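Local coordinates for Lmo2812 protein (Listeria monocytogenes EGD-e, PDB 5ZQA) that probably acts as a serine-type D-Ala-D-Ala carboxypeptidase, a penicillin-binding enzyme of the peptidase S11 family that trims cell-wall peptide stems, at residues Glu51-Ala61 with Ala171-Phe179; Leu89-Leu100 with Met121-Asp132. All coordinates share one frame; numbering follows the deposited sequence.

In the fold
From the N terminus the chain forms strands 37-42 and 48-52 of the five-stranded sheet. Glu51-Ala61 begins at the end of strand 48-52 and leads into Ser62, the predicted acylation serine. Contact 1 pairs it with Ala171-Phe179 and closes a loop of 109 residues, nearly half of it helical. Contact 2 lies wholly within that loop. It joins Leu89-Leu100 to Met121-Asp132 across only 20 residues, so the two contacts nest and do not cross. Their nearest atoms are about 7 Å apart. Contact 1 brings the two ends of the large loop together beside the five-stranded sheet. Contact 2 fixes helix 124-135 and predicted active-site Ser122 within it.

Contact 1 (Glu51-Ala61 with Ala171-Phe179); sequences EQNADKVMPIA and AVSTTKDLF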
loop_
_atom_site.group_PDB
_atom_site.type_symbol
_atom_site.label_atom_id
_atom_site.label_comp_id
_atom_site.label_asym_id
_atom_site.label_seq_id
_atom_site.Cartn_x
_atom_site.Cartn_y
_atom_site.Cartn_z
ATOM N N GLU A 51 13.225 6.251 13.783
ATOM C CA GLU A 51 12.461 7.279 13.087
ATOM C C GLU A 51 13.371 8.335 12.479
ATOM O O GLU A 51 14.304 8.823 13.119
ATOM C CB GLU A 51 11.453 7.953 14.027
ATOM C CG GLU A 51 10.161 7.169 14.210
ATOM C CD GLU A 51 9.122 7.903 15.054
ATOM O OE1 GLU A 51 9.498 8.591 16.030
ATOM O OE2 GLU A 51 7.921 7.791 14.744
ATOM N N GLN A 52 13.076 8.686 11.239
ATOM C CA GLN A 52 13.767 9.757 10.538
ATOM C C GLN A 52 12.741 10.564 9.764
ATOM O O GLN A 52 12.114 10.030 8.852
ATOM C CB GLN A 52 14.830 9.184 9.601
ATOM C CG GLN A 52 15.554 10.214 8.758
ATOM C CD GLN A 52 16.527 9.575 7.780
ATOM O OE1 GLN A 52 16.856 8.388 7.891
ATOM N NE2 GLN A 52 16.995 10.362 6.816
ATOM N N ASN A 53 12.542 11.826 10.146
ATOM C CA ASN A 53 11.520 12.671 9.521
ATOM C C ASN A 53 10.138 12.033 9.599
ATOM O O ASN A 53 9.366 12.094 8.647
ATOM C CB ASN A 53 11.880 12.973 8.055
ATOM C CG ASN A 53 13.028 13.948 7.928
ATOM O OD1 ASN A 53 13.242 14.782 8.807
ATOM N ND2 ASN A 53 13.768 13.856 6.828
ATOM N N ALA A 54 9.824 11.448 10.752
ATOM C CA ALA A 54 8.594 10.672 10.916
ATOM C C ALA A 54 7.333 11.532 10.949
ATOM O O ALA A 54 6.217 11.010 10.820
ATOM C CB ALA A 54 8.684 9.843 12.182
ATOM N N ASP A 55 7.511 12.835 11.151
ATOM C CA ASP A 55 6.399 13.779 11.203
ATOM C C ASP A 55 6.293 14.603 9.922
ATOM O O ASP A 55 5.409 15.453 9.806
ATOM C CB ASP A 55 6.541 14.726 12.405
ATOM C CG ASP A 55 6.535 13.999 13.734
ATOM O OD1 ASP A 55 5.452 13.549 14.170
ATOM O OD2 ASP A 55 7.617 13.896 14.355
ATOM N N LYS A 56 7.193 14.362 8.970
ATOM C CA LYS A 56 7.232 15.127 7.734
ATOM C C LYS A 56 6.137 14.684 6.760
ATOM O O LYS A 56 5.970 13.495 6.486
ATOM C CB LYS A 56 8.604 14.996 7.067
ATOM C CG LYS A 56 8.718 15.765 5.753
ATOM C CD LYS A 56 10.131 15.771 5.204
ATOM C CE LYS A 56 10.196 16.597 3.924
ATOM N NZ LYS A 56 11.525 16.527 3.264
ATOM N N VAL A 57 5.388 15.644 6.238
ATOM C CA VAL A 57 4.358 15.341 5.249
ATOM C C VAL A 57 4.993 15.005 3.894
ATOM O O VAL A 57 5.771 15.789 3.342
ATOM C CB VAL A 57 3.378 16.508 5.101
ATOM C CG1 VAL A 57 2.330 16.206 4.028
ATOM C CG2 VAL A 57 2.706 16.788 6.440
ATOM N N MET A 58 4.651 13.830 3.373
ATOM C CA MET A 58 5.268 13.273 2.173
ATOM C C MET A 58 4.221 12.759 1.201
ATOM O O MET A 58 3.217 12.198 1.628
ATOM C CB MET A 58 6.196 12.104 2.535
ATOM C CG MET A 58 7.288 12.433 3.526
ATOM S SD MET A 58 8.605 13.393 2.760
ATOM C CE MET A 58 9.479 12.097 1.868
ATOM N N PRO A 59 4.458 12.916 -0.110
ATOM C CA PRO A 59 3.609 12.243 -1.104
ATOM C C PRO A 59 3.723 10.729 -0.982
ATOM O O PRO A 59 4.825 10.191 -0.799
ATOM C CB PRO A 59 4.177 12.714 -2.449
ATOM C CG PRO A 59 5.021 13.896 -2.134
ATOM C CD PRO A 59 5.527 13.711 -0.737
ATOM N N ILE A 60 2.597 10.033 -1.080
ATOM C CA ILE A 60 2.612 8.588 -0.855
ATOM C C ILE A 60 2.176 7.743 -2.045
ATOM O O ILE A 60 2.330 6.520 -2.003
ATOM C CB ILE A 60 1.735 8.193 0.352
ATOM C CG1 ILE A 60 0.258 8.559 0.107
ATOM C CG2 ILE A 60 2.304 8.810 1.632
ATOM C CD1 ILE A 60 -0.709 7.937 1.134
ATOM N N ALA A 61 1.636 8.381 -3.083
ATOM C CA ALA A 61 1.335 7.699 -4.347
ATOM C C ALA A 61 0.534 6.401 -4.133
ATOM O O ALA A 61 -0.473 6.413 -3.428
ATOM C CB ALA A 61 2.630 7.428 -5.101
ATOM N N ALA A 171 -1.896 12.754 -2.869
ATOM C CA ALA A 171 -2.067 12.007 -1.630
ATOM C C ALA A 171 -0.825 12.172 -0.763
ATOM O O ALA A 171 0.291 11.972 -1.246
ATOM C CB ALA A 171 -2.311 10.546 -1.928
ATOM N N VAL A 172 -1.016 12.531 0.501
ATOM C CA VAL A 172 0.117 12.724 1.404
ATOM C C VAL A 172 -0.151 12.107 2.771
ATOM O O VAL A 172 -1.307 11.931 3.181
ATOM C CB VAL A 172 0.471 14.226 1.607
ATOM C CG1 VAL A 172 0.935 14.867 0.288
ATOM C CG2 VAL A 172 -0.693 14.992 2.212
ATOM N N SER A 173 0.933 11.798 3.479
ATOM C CA SER A 173 0.833 11.246 4.828
ATOM C C SER A 173 2.197 11.380 5.515
ATOM O O SER A 173 3.075 12.087 5.019
ATOM C CB SER A 173 0.365 9.783 4.770
ATOM O OG SER A 173 -0.007 9.296 6.048
ATOM N N THR A 174 2.356 10.713 6.654
ATOM C CA THR A 174 3.615 10.679 7.405
ATOM C C THR A 174 3.953 9.235 7.716
ATOM O O THR A 174 3.063 8.382 7.642
ATOM C CB THR A 174 3.517 11.434 8.730
ATOM O OG1 THR A 174 2.558 10.777 9.570
ATOM C CG2 THR A 174 3.071 12.882 8.506
ATOM N N THR A 175 5.194 8.936 8.103
ATOM C CA THR A 175 5.483 7.550 8.465
ATOM C C THR A 175 4.636 7.113 9.651
ATOM O O THR A 175 4.231 5.955 9.729
ATOM C CB THR A 175 6.961 7.274 8.820
ATOM O OG1 THR A 175 7.303 7.901 10.058
ATOM C CG2 THR A 175 7.887 7.729 7.711
ATOM N N LYS A 176 4.367 8.035 10.574
ATOM C CA LYS A 176 3.543 7.711 11.730
ATOM C C LYS A 176 2.121 7.311 11.308
ATOM O O LYS A 176 1.588 6.304 11.777
ATOM C CB LYS A 176 3.513 8.885 12.713
ATOM C CG LYS A 176 4.822 9.099 13.455
ATOM C CD LYS A 176 4.677 10.227 14.468
ATOM C CE LYS A 176 5.858 10.253 15.427
ATOM N NZ LYS A 176 6.002 8.972 16.190
ATOM N N ASP A 177 1.510 8.084 10.415
ATOM C CA ASP A 177 0.157 7.761 9.968
ATOM C C ASP A 177 0.127 6.491 9.108
ATOM O O ASP A 177 -0.816 5.696 9.194
ATOM C CB ASP A 177 -0.431 8.931 9.190
ATOM C CG ASP A 177 -1.063 9.980 10.083
ATOM O OD1 ASP A 177 -1.367 9.702 11.265
ATOM O OD2 ASP A 177 -1.285 11.093 9.575
ATOM N N LEU A 178 1.159 6.294 8.288
ATOM C CA LEU A 178 1.224 5.095 7.459
ATOM C C LEU A 178 1.389 3.831 8.319
ATOM O O LEU A 178 0.825 2.783 7.992
ATOM C CB LEU A 178 2.352 5.222 6.426
ATOM C CG LEU A 178 2.078 6.252 5.330
ATOM C CD1 LEU A 178 3.341 6.482 4.536
ATOM C CD2 LEU A 178 0.929 5.810 4.421
ATOM N N PHE A 179 2.135 3.929 9.418
ATOM C CA PHE A 179 2.205 2.822 10.363
ATOM C C PHE A 179 0.822 2.475 10.911
ATOM O O PHE A 179 0.458 1.307 10.982
ATOM C CB PHE A 179 3.158 3.151 11.520
ATOM C CG PHE A 179 3.015 2.224 12.699
ATOM C CD1 PHE A 179 3.206 0.854 12.548
ATOM C CD2 PHE A 179 2.682 2.716 13.943
ATOM C CE1 PHE A 179 3.065 -0.010 13.612
ATOM C CE2 PHE A 179 2.542 1.851 15.032
ATOM C CZ PHE A 179 2.736 0.487 14.860
HETATM O O HOH W 1 7.007 11.126 7.450
HETATM O O HOH W 2 1.271 11.159 -3.894
#
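Glu51 OE2 is gripped by two groups. Lys176 NZ meets Glu51 OE2 on its syn lone pair at 2.7 Å, a salt bridge, and Tyr41 OH of strand 37-42 is the second partner. The lysine crosses the glutamate at about a right angle, and a bend at its last torsion (chi4 -59°) turns NZ onto the carboxylate. Asp55 OD1 lies beside Lys176 CD, 3.4 Å away. Its charge may add a weak pull on the lysine. One water donates to Asn53 O and Lys56 O and accepts from Thr175 N, which joins the type I turn 53-56 to the first turn of helix 175-188. Thr174 is the N-cap of that helix: its OG1 accepts from Asp177 N.

Strands 58-59 and 172-173 form a short antiparallel ribbon leading into Ser62, the predicted acylation serine, in a sequence that fits SxxK. Met58 N bonds to Ser173 O at 2.9 Å, and Ser173 N to Met58 O at 3.0 Å. Beyond them, Ile60 N bonds to Ala171 O at 3.0 Å from above the carbonyl plane. Ile60 spreads its two branches over the partner: CG1 rests on Ala171 CB at 3.8 Å, while CG2 reaches Leu178 CD1 at 3.9 Å.

Contact 2 (Leu89-Leu100 with Met121-Asp132); sequences LVRLDDPSAVSL and MSANDAAETLGD
Val98 O accepts two hydrogen bonds from a single residue, Asn124. Asn124 ND2 reaches Val98 O at 2.9 Å, in the carbonyl plane and on a lone pair. The backbone N of Asn124 comes to Val98 O at 3.0 Å from above that plane. Asn124 CG stands beside its own backbone N (chi1 -69°), which lets both donors converge. A water also accepts from ND2 and from Val98 N. The amide is thus held in rotation. Ser122 and Asn124 fit the SxN motif of penicillin-binding enzymes: Asn124 OD1 is bonded by Lys65 NZ, and OG of Ser122, a predicted active-site residue, bonds to Lys226 and Ser62.

From helix 124-135, Asp125 puts its carboxylate at the N-terminal end of helix 100-104. Asp125 OD1 accepts from Leu100 N at 2.8 Å on the syn side, while OD2 takes Tyr101 N and Ser99 OG, at the N-cap, takes Ala102 N. The helix end would probably favour the negative charge. A water links Asp125 OD2 to Val90 O.

Further along helix 124-135, Thr129 OG1 accepts from Val90 N at 3.0 Å and donates to Asp125 O. Val90 CG2 presses on Glu128 CB at 3.5 Å. Near Ser122, Val98 CG1 meets Met121 CE at 3.8 Å. Leu100 CB rests on Ala123 CB at 3.9 Å.

The loop touches helix 124-135 and the residues before it near both its ends, and bulges away at Asp93-Ser96. Helix 111-120 adjoins both segments, strand 108-110 touches Leu89 and Leu100, and helix 65-77 packs on helix 124-135 at Ala127 and Leu130.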
loop_
_atom_site.group_PDB
_atom_site.type_symbol
_atom_site.label_atom_id
_atom_site.label_comp_id
_atom_site.label_asym_id
_atom_site.label_seq_id
_atom_site.Cartn_x
_atom_site.Cartn_y
_atom_site.Cartn_z
ATOM N N LEU A 89 -12.891 -1.933 -16.094
ATOM C CA LEU A 89 -11.762 -1.067 -15.784
ATOM C C LEU A 89 -11.999 0.343 -16.297
ATOM O O LEU A 89 -12.382 0.535 -17.456
ATOM C CB LEU A 89 -10.469 -1.608 -16.388
ATOM C CG LEU A 89 -9.870 -2.790 -15.639
ATOM C CD1 LEU A 89 -8.742 -3.405 -16.448
ATOM C CD2 LEU A 89 -9.402 -2.310 -14.252
ATOM N N VAL A 90 -11.780 1.321 -15.425
ATOM C CA VAL A 90 -11.884 2.713 -15.821
ATOM C C VAL A 90 -10.701 3.047 -16.730
ATOM O O VAL A 90 -9.627 2.454 -16.624
ATOM C CB VAL A 90 -11.910 3.672 -14.601
ATOM C CG1 VAL A 90 -12.925 3.218 -13.561
ATOM C CG2 VAL A 90 -10.541 3.781 -13.988
ATOM N N ARG A 91 -10.908 3.982 -17.648
ATOM C CA ARG A 91 -9.818 4.443 -18.499
ATOM C C ARG A 91 -9.041 5.528 -17.776
ATOM O O ARG A 91 -9.633 6.442 -17.203
ATOM C CB ARG A 91 -10.347 4.971 -19.835
ATOM C CG ARG A 91 -10.814 3.876 -20.775
ATOM C CD ARG A 91 -11.432 4.449 -22.038
ATOM N NE ARG A 91 -11.697 3.401 -23.015
ATOM C CZ ARG A 91 -12.749 2.589 -22.972
ATOM N NH1 ARG A 91 -13.640 2.705 -21.995
ATOM N NH2 ARG A 91 -12.907 1.660 -23.907
ATOM N N LEU A 92 -7.719 5.411 -17.784
ATOM C CA LEU A 92 -6.867 6.407 -17.151
ATOM C C LEU A 92 -6.455 7.452 -18.178
ATOM O O LEU A 92 -6.170 7.112 -19.322
ATOM C CB LEU A 92 -5.631 5.750 -16.544
ATOM C CG LEU A 92 -5.860 4.623 -15.534
ATOM C CD1 LEU A 92 -4.544 3.906 -15.287
ATOM C CD2 LEU A 92 -6.440 5.158 -14.227
ATOM N N ASP A 93 -6.416 8.719 -17.784
ATOM C CA ASP A 93 -5.951 9.742 -18.717
ATOM C C ASP A 93 -4.442 9.962 -18.594
ATOM O O ASP A 93 -3.842 10.648 -19.415
ATOM C CB ASP A 93 -6.713 11.054 -18.517
ATOM C CG ASP A 93 -6.757 11.497 -17.071
ATOM O OD1 ASP A 93 -5.901 11.053 -16.275
ATOM O OD2 ASP A 93 -7.660 12.293 -16.731
ATOM N N ASP A 94 -3.835 9.369 -17.571
ATOM C CA ASP A 94 -2.386 9.432 -17.397
ATOM C C ASP A 94 -1.722 8.263 -18.116
ATOM O O ASP A 94 -1.864 7.115 -17.700
ATOM C CB ASP A 94 -2.013 9.420 -15.910
ATOM C CG ASP A 94 -0.521 9.653 -15.664
ATOM O OD1 ASP A 94 0.293 9.552 -16.611
ATOM O OD2 ASP A 94 -0.158 9.934 -14.501
ATOM N N PRO A 95 -0.978 8.564 -19.192
ATOM C CA PRO A 95 -0.266 7.591 -20.029
ATOM C C PRO A 95 0.792 6.776 -19.289
ATOM O O PRO A 95 0.993 5.603 -19.609
ATOM C CB PRO A 95 0.404 8.472 -21.091
ATOM C CG PRO A 95 0.421 9.846 -20.522
ATOM C CD PRO A 95 -0.808 9.942 -19.685
ATOM N N SER A 96 1.466 7.396 -18.326
ATOM C CA SER A 96 2.594 6.766 -17.646
ATOM C C SER A 96 2.179 5.909 -16.445
ATOM O O SER A 96 3.020 5.278 -15.806
ATOM C CB SER A 96 3.590 7.835 -17.187
ATOM O OG SER A 96 4.153 8.517 -18.298
ATOM N N ALA A 97 0.887 5.890 -16.137
ATOM C CA ALA A 97 0.407 5.162 -14.965
ATOM C C ALA A 97 0.315 3.660 -15.233
ATOM O O ALA A 97 -0.161 3.231 -16.286
ATOM C CB ALA A 97 -0.947 5.709 -14.525
ATOM N N VAL A 98 0.789 2.874 -14.273
ATOM C CA VAL A 98 0.693 1.421 -14.317
ATOM C C VAL A 98 -0.774 1.019 -14.393
ATOM O O VAL A 98 -1.613 1.546 -13.660
ATOM C CB VAL A 98 1.356 0.779 -13.084
ATOM C CG1 VAL A 98 1.071 -0.708 -13.015
ATOM C CG2 VAL A 98 2.864 1.037 -13.101
ATOM N N SER A 99 -1.084 0.103 -15.302
ATOM C CA SER A 99 -2.461 -0.314 -15.447
ATOM C C SER A 99 -2.593 -1.770 -15.857
ATOM O O SER A 99 -1.754 -2.337 -16.576
ATOM C CB SER A 99 -3.188 0.589 -16.447
ATOM O OG SER A 99 -3.094 0.094 -17.764
ATOM N N LEU A 100 -3.667 -2.372 -15.369
ATOM C CA LEU A 100 -3.972 -3.754 -15.674
ATOM C C LEU A 100 -4.388 -3.883 -17.128
ATOM O O LEU A 100 -4.037 -4.858 -17.793
ATOM C CB LEU A 100 -5.081 -4.265 -14.742
ATOM C CG LEU A 100 -5.548 -5.709 -14.929
ATOM C CD1 LEU A 100 -4.389 -6.690 -14.795
ATOM C CD2 LEU A 100 -6.654 -6.052 -13.939
ATOM N N MET A 121 0.553 -5.748 -8.519
ATOM C CA MET A 121 1.271 -5.015 -9.567
ATOM C C MET A 121 1.033 -3.511 -9.531
ATOM O O MET A 121 1.546 -2.782 -10.381
ATOM C CB MET A 121 0.893 -5.552 -10.958
ATOM C CG MET A 121 -0.565 -5.311 -11.363
ATOM S SD MET A 121 -0.875 -5.630 -13.106
ATOM C CE MET A 121 -0.099 -4.197 -13.856
ATOM N N SER A 122 0.249 -3.058 -8.554
ATOM C CA SER A 122 -0.028 -1.637 -8.349
ATOM C C SER A 122 -0.831 -1.070 -9.523
ATOM O O SER A 122 -0.543 0.008 -10.036
ATOM C CB SER A 122 1.273 -0.860 -8.149
ATOM O OG SER A 122 1.056 0.250 -7.293
ATOM N N ALA A 123 -1.851 -1.809 -9.941
ATOM C CA ALA A 123 -2.677 -1.386 -11.071
ATOM C C ALA A 123 -3.602 -0.230 -10.680
ATOM O O ALA A 123 -4.533 -0.393 -9.879
ATOM C CB ALA A 123 -3.488 -2.573 -11.602
ATOM N N ASN A 124 -3.351 0.940 -11.251
ATOM C CA ASN A 124 -4.124 2.133 -10.918
ATOM C C ASN A 124 -5.564 2.064 -11.389
ATOM O O ASN A 124 -6.473 2.516 -10.688
ATOM C CB ASN A 124 -3.467 3.377 -11.521
ATOM C CG ASN A 124 -2.175 3.705 -10.856
ATOM O OD1 ASN A 124 -2.166 4.163 -9.720
ATOM N ND2 ASN A 124 -1.064 3.469 -11.549
ATOM N N ASP A 125 -5.780 1.510 -12.581
ATOM C CA ASP A 125 -7.135 1.401 -13.084
ATOM C C ASP A 125 -7.968 0.445 -12.220
ATOM O O ASP A 125 -9.139 0.721 -11.955
ATOM C CB ASP A 125 -7.153 0.988 -14.569
ATOM C CG ASP A 125 -6.301 -0.246 -14.890
ATOM O OD1 ASP A 125 -5.539 -0.742 -14.040
ATOM O OD2 ASP A 125 -6.395 -0.713 -16.054
ATOM N N ALA A 126 -7.362 -0.640 -11.738
ATOM C CA ALA A 126 -8.078 -1.567 -10.858
ATOM C C ALA A 126 -8.543 -0.860 -9.583
ATOM O O ALA A 126 -9.693 -1.008 -9.148
ATOM C CB ALA A 126 -7.205 -2.757 -10.527
ATOM N N ALA A 127 -7.652 -0.070 -8.997
ATOM C CA ALA A 127 -7.995 0.686 -7.793
ATOM C C ALA A 127 -9.143 1.668 -8.035
ATOM O O ALA A 127 -10.067 1.760 -7.232
ATOM C CB ALA A 127 -6.766 1.427 -7.275
ATOM N N GLU A 128 -9.077 2.407 -9.138
ATOM C CA GLU A 128 -10.105 3.408 -9.431
ATOM C C GLU A 128 -11.460 2.742 -9.656
ATOM O O GLU A 128 -12.499 3.272 -9.251
ATOM C CB GLU A 128 -9.729 4.241 -10.660
ATOM C CG GLU A 128 -8.536 5.178 -10.436
ATOM C CD GLU A 128 -8.811 6.234 -9.389
ATOM O OE1 GLU A 128 -7.863 6.605 -8.651
ATOM O OE2 GLU A 128 -9.967 6.706 -9.297
ATOM N N THR A 129 -11.427 1.572 -10.282
ATOM C CA THR A 129 -12.642 0.816 -10.591
ATOM C C THR A 129 -13.313 0.343 -9.297
ATOM O O THR A 129 -14.534 0.442 -9.130
ATOM C CB THR A 129 -12.328 -0.392 -11.491
ATOM O OG1 THR A 129 -11.766 0.063 -12.725
ATOM C CG2 THR A 129 -13.585 -1.194 -11.786
ATOM N N LEU A 130 -12.503 -0.153 -8.368
ATOM C CA LEU A 130 -13.021 -0.560 -7.056
ATOM C C LEU A 130 -13.610 0.614 -6.267
ATOM O O LEU A 130 -14.689 0.496 -5.686
ATOM C CB LEU A 130 -11.917 -1.237 -6.248
ATOM C CG LEU A 130 -11.435 -2.585 -6.788
ATOM C CD1 LEU A 130 -10.129 -3.011 -6.129
ATOM C CD2 LEU A 130 -12.504 -3.655 -6.599
ATOM N N GLY A 131 -12.906 1.743 -6.242
ATOM C CA GLY A 131 -13.413 2.919 -5.559
ATOM C C GLY A 131 -14.742 3.386 -6.143
ATOM O O GLY A 131 -15.657 3.744 -5.399
ATOM N N ASP A 132 -14.836 3.393 -7.471
ATOM C CA ASP A 132 -16.068 3.780 -8.163
ATOM C C ASP A 132 -17.243 2.886 -7.768
ATOM O O ASP A 132 -18.346 3.365 -7.497
ATOM C CB ASP A 132 -15.875 3.716 -9.681
ATOM C CG ASP A 132 -15.136 4.910 -10.237
ATOM O OD1 ASP A 132 -14.637 5.747 -9.456
ATOM O OD2 ASP A 132 -15.050 5.001 -11.481
HETATM O O HOH W 3 -7.787 0.984 -17.875
HETATM O O HOH W 4 1.819 4.183 -11.650
#